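Side-chain contacts in Rho guanyl nucleotide exchange factor (Rom2), putative (Aspergillus fumigatus Af293, PDB 5O51), which probably promotes guanine-nucleotide exchange on Rho-type GTPases and is represented here by its CNH domain, a seven-bladed beta-propeller: residues 241-245 and 246-250; 130-134 and 135-139. All blocks are in the same frame, centred on the assembly; numbering follows the deposited sequence.

Contact 1. Residues 241-245 and 246-250; sequences LLNYS and DFSFF
Tyr244 and Phe247 illustrate how the closing pair of a tight hairpin can begin an aromatic cluster. The Phe247 ring turns an edge to the Tyr244 face, with centroids 5.3 Å apart and planes at 61°; its CE1 stands above the rim, 3.8 Å from Tyr244 CG. On the same side of the hairpin, Phe249 meets the tyrosine rim to rim, Tyr244 CE1 reaching Phe249 CE1 at 3.5 Å. With CG of Phe249 lodged between its own backbone N and carbonyl carbon (chi1 60°), the ring is folded back over the partner strand, where Leu242 CD1 also touches it.

The other face mixes a polar link with an apolar one. Ser248 OG donates to Asn243 OD1 at 2.6 Å, approaching tilted 20° from the carbonyl plane, while Trp266 NE1 is a further partner of that hydroxyl. Farther from the turn, Leu241 lays CD1 over the centre of the Phe250 ring, a CH-pi contact 4.1 Å from the centroid.

Backbone pairing sets this register: Leu242 and Phe249 exchange two hydrogen bonds, and Tyr244 N donates to Phe247 O at 3.0 Å, with a weak return bond. Ser245 and Asp246 form the two-residue turn, where two waters bridge Ser245 OG to the Asp246 carboxylate, one by a weak bond.

The hairpin occupies the middle of a four-stranded sheet. Phe221 of helix 220-224 meets Phe247 and Phe249 edge-to-face, Phe198 of strand 197-202 joins Tyr244, and strands 272-276 and 279-284 pack against Leu241, Asn243 and Ser248.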
# COMPACT_ATOMS: atom_id res chain seq x y z
N LEU A 241 -8.98 13.61 2.56
CA LEU A 241 -8.83 13.53 1.12
C LEU A 241 -9.09 12.12 0.70
O LEU A 241 -8.37 11.21 1.14
CB LEU A 241 -7.45 13.94 0.67
CG LEU A 241 -7.14 13.78 -0.86
CD1 LEU A 241 -8.05 14.69 -1.67
CD2 LEU A 241 -5.71 14.13 -1.16
N LEU A 242 -10.13 11.94 -0.13
CA LEU A 242 -10.56 10.65 -0.64
C LEU A 242 -10.10 10.47 -2.08
O LEU A 242 -10.32 11.37 -2.92
CB LEU A 242 -12.07 10.58 -0.56
CG LEU A 242 -12.68 10.62 0.87
CD1 LEU A 242 -14.21 10.48 0.72
CD2 LEU A 242 -12.27 9.47 1.78
N ASN A 243 -9.45 9.35 -2.36
CA ASN A 243 -8.81 9.09 -3.66
C ASN A 243 -9.34 7.76 -4.24
O ASN A 243 -9.20 6.67 -3.65
CB ASN A 243 -7.28 9.03 -3.58
CG ASN A 243 -6.66 10.31 -3.03
OD1 ASN A 243 -6.55 11.34 -3.69
ND2 ASN A 243 -6.20 10.23 -1.79
N TYR A 244 -10.03 7.89 -5.36
CA TYR A 244 -10.54 6.75 -6.12
C TYR A 244 -9.89 6.75 -7.54
O TYR A 244 -9.27 7.75 -7.97
CB TYR A 244 -12.03 6.85 -6.29
CG TYR A 244 -12.97 7.14 -5.09
CD1 TYR A 244 -12.92 8.32 -4.42
CD2 TYR A 244 -13.99 6.25 -4.76
CE1 TYR A 244 -13.78 8.60 -3.39
CE2 TYR A 244 -14.87 6.51 -3.72
CZ TYR A 244 -14.78 7.72 -3.05
OH TYR A 244 -15.65 8.10 -2.01
N SER A 245 -10.01 5.63 -8.27
CA SER A 245 -9.38 5.54 -9.58
C SER A 245 -9.90 6.65 -10.50
O SER A 245 -9.19 7.07 -11.38
CB SER A 245 -9.56 4.17 -10.24
OG SER A 245 -10.95 3.92 -10.49
N ASP A 246 -11.12 7.16 -10.30
CA ASP A 246 -11.66 8.14 -11.22
C ASP A 246 -11.52 9.59 -10.80
O ASP A 246 -11.49 10.49 -11.65
CB ASP A 246 -13.14 7.82 -11.54
CG ASP A 246 -13.29 6.57 -12.45
OD1 ASP A 246 -12.48 6.35 -13.39
OD2 ASP A 246 -14.19 5.77 -12.17
N PHE A 247 -11.43 9.83 -9.49
CA PHE A 247 -11.49 11.17 -9.00
C PHE A 247 -10.98 11.28 -7.61
O PHE A 247 -10.91 10.29 -6.92
CB PHE A 247 -12.92 11.75 -9.07
CG PHE A 247 -14.01 10.73 -8.85
CD1 PHE A 247 -14.18 10.12 -7.62
CD2 PHE A 247 -14.93 10.43 -9.87
CE1 PHE A 247 -15.17 9.15 -7.43
CE2 PHE A 247 -15.94 9.51 -9.69
CZ PHE A 247 -16.07 8.86 -8.47
N SER A 248 -10.63 12.51 -7.21
CA SER A 248 -10.31 12.82 -5.84
C SER A 248 -11.10 14.00 -5.37
O SER A 248 -11.32 14.92 -6.14
CB SER A 248 -8.79 13.04 -5.65
OG SER A 248 -8.12 11.80 -5.74
N PHE A 249 -11.48 13.97 -4.07
CA PHE A 249 -12.08 15.14 -3.45
C PHE A 249 -12.03 15.09 -1.91
O PHE A 249 -11.69 14.07 -1.28
CB PHE A 249 -13.52 15.26 -3.93
CG PHE A 249 -14.35 14.06 -3.57
CD1 PHE A 249 -14.38 12.97 -4.40
CD2 PHE A 249 -15.00 14.02 -2.36
CE1 PHE A 249 -15.07 11.84 -4.03
CE2 PHE A 249 -15.72 12.91 -2.00
CZ PHE A 249 -15.78 11.83 -2.84
N PHE A 250 -12.40 16.21 -1.29
CA PHE A 250 -12.35 16.30 0.20
C PHE A 250 -13.72 16.05 0.88
O PHE A 250 -14.78 16.51 0.36
CB PHE A 250 -11.88 17.67 0.61
CG PHE A 250 -10.47 17.94 0.31
CD1 PHE A 250 -9.49 17.54 1.20
CD2 PHE A 250 -10.12 18.69 -0.81
CE1 PHE A 250 -8.16 17.79 0.93
CE2 PHE A 250 -8.80 18.96 -1.07
CZ PHE A 250 -7.82 18.50 -0.21
O HOH W 1 -13.28 4.76 -9.27
O HOH W 2 -11.26 3.32 -13.03

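Contact 2. Residues 130-134 and 135-139; sequences VKTSA and LSSTI
Thr132 and Ser137 face each other as a non-hydrogen-bonded pair in backbone terms, yet their side chains supply the missing link: Thr132 OG1 donates to Ser137 OG at 2.6 Å. A chi1 of -172° puts Thr132 OG1, not its methyl, on the Ser137 side, and Ser137 OG leans across to meet it. The pair is closely gripped from beyond the hairpin, since Ser180 N bonds to Thr132 OG1, while Ala178 O and Ser180 OG both bond to Ser137 OG. Deeper on this face the contact becomes apolar: Val130 and Ile139 run alongside one another into the interior, Val130 CG2 4.1 Å from Ile139 CG1.

The opposite face is looser. Lys131 and Thr138 approach chiefly at their CB atoms, 4.4 Å apart, and the lysine chain runs outward from the sheet, so its end leaves the contact on the exposed side. Their backbones nevertheless pair firmly, Thr138 N reaching Lys131 O at 2.8 Å and Lys131 N reaching Thr138 O at 3.0 Å. At the exposed turn, Ser133 N donates to Ser136 O at 2.8 Å, almost in line with the carbonyl, and this bond encloses Ala134 and Leu135. Side-chain contact there is slight, and because Leu135 is strained its approach to Ser133 OG is doubtful.

Strand 169-176 flanks the hairpin beyond Ser137 and Ile139. Such an antiparallel hairpin, joining the second and third strands of a four-stranded sheet, is a recurring element of beta-propeller blades, here within the CNH domain.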
# COMPACT_ATOMS: atom_id res chain seq x y z
N VAL A 130 -7.42 -9.96 4.02
CA VAL A 130 -8.66 -9.87 3.27
C VAL A 130 -8.62 -10.90 2.16
O VAL A 130 -7.71 -10.87 1.34
CB VAL A 130 -8.77 -8.50 2.66
CG1 VAL A 130 -10.04 -8.36 1.80
CG2 VAL A 130 -8.70 -7.45 3.76
N LYS A 131 -9.56 -11.84 2.17
CA LYS A 131 -9.96 -12.57 0.96
C LYS A 131 -11.09 -11.85 0.21
O LYS A 131 -12.00 -11.36 0.82
CB LYS A 131 -10.43 -13.98 1.31
CG LYS A 131 -10.96 -14.74 0.09
CD LYS A 131 -10.95 -16.24 0.30
CE LYS A 131 -11.88 -16.67 1.43
NZ LYS A 131 -11.79 -18.14 1.58
N THR A 132 -11.04 -11.81 -1.10
CA THR A 132 -12.04 -11.06 -1.86
C THR A 132 -12.19 -11.67 -3.24
O THR A 132 -11.24 -12.25 -3.76
CB THR A 132 -11.65 -9.55 -1.98
OG1 THR A 132 -12.71 -8.78 -2.57
CG2 THR A 132 -10.35 -9.36 -2.79
N SER A 133 -13.39 -11.55 -3.79
CA SER A 133 -13.69 -11.90 -5.19
C SER A 133 -14.71 -10.88 -5.71
O SER A 133 -15.14 -10.03 -4.94
CB SER A 133 -14.27 -13.33 -5.26
OG SER A 133 -15.21 -13.56 -4.22
N ALA A 134 -15.10 -10.94 -6.99
CA ALA A 134 -16.36 -10.30 -7.44
C ALA A 134 -17.44 -11.24 -6.89
O ALA A 134 -17.53 -12.39 -7.31
CB ALA A 134 -16.43 -10.22 -8.96
N LEU A 135 -18.20 -10.75 -5.91
CA LEU A 135 -19.04 -11.56 -5.00
C LEU A 135 -18.91 -10.96 -3.60
O LEU A 135 -19.76 -10.19 -3.18
CB LEU A 135 -18.69 -13.09 -5.02
CG LEU A 135 -19.36 -14.12 -4.09
CD1 LEU A 135 -20.00 -15.26 -4.88
CD2 LEU A 135 -18.39 -14.69 -3.05
N SER A 136 -17.81 -11.24 -2.91
CA SER A 136 -17.71 -10.87 -1.50
C SER A 136 -16.26 -10.78 -1.00
O SER A 136 -15.30 -11.01 -1.77
CB SER A 136 -18.53 -11.86 -0.64
OG SER A 136 -17.74 -12.94 -0.17
N SER A 137 -16.14 -10.48 0.30
CA SER A 137 -14.87 -10.24 0.95
C SER A 137 -14.93 -10.71 2.40
O SER A 137 -15.89 -10.47 3.10
CB SER A 137 -14.52 -8.72 0.88
OG SER A 137 -14.22 -8.27 -0.47
N THR A 138 -13.89 -11.38 2.87
CA THR A 138 -13.82 -11.85 4.25
C THR A 138 -12.61 -11.21 4.89
O THR A 138 -11.49 -11.34 4.35
CB THR A 138 -13.65 -13.35 4.30
OG1 THR A 138 -14.73 -13.96 3.59
CG2 THR A 138 -13.55 -13.85 5.77
N ILE A 139 -12.81 -10.55 6.03
CA ILE A 139 -11.76 -9.82 6.70
C ILE A 139 -11.41 -10.45 8.05
O ILE A 139 -12.28 -10.56 8.90
CB ILE A 139 -12.17 -8.36 6.97
CG1 ILE A 139 -12.27 -7.56 5.67
CG2 ILE A 139 -11.16 -7.70 7.88
CD1 ILE A 139 -13.67 -7.44 5.13

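From the N terminus, the chain reaches contact 2 first: residues 130-139 reverse direction between strands 125-132 and 137-143. It then builds the four-stranded sheet spanning residues 180-210 before contact 1 closes the turn at the corresponding place in its blade, between strands 239-244 and 247-251. The two hairpins follow in series, neither nesting nor crossing, and do not touch; the centres of contact 1 and contact 2 lie about 23 Å apart. Each joins the second and third strands of its own blade, so both are contacts within a blade, not between blades. Closure of the whole ring falls elsewhere, to strand 8-12, which pairs with strand 327-333 and so unites the two chain ends in one sheet.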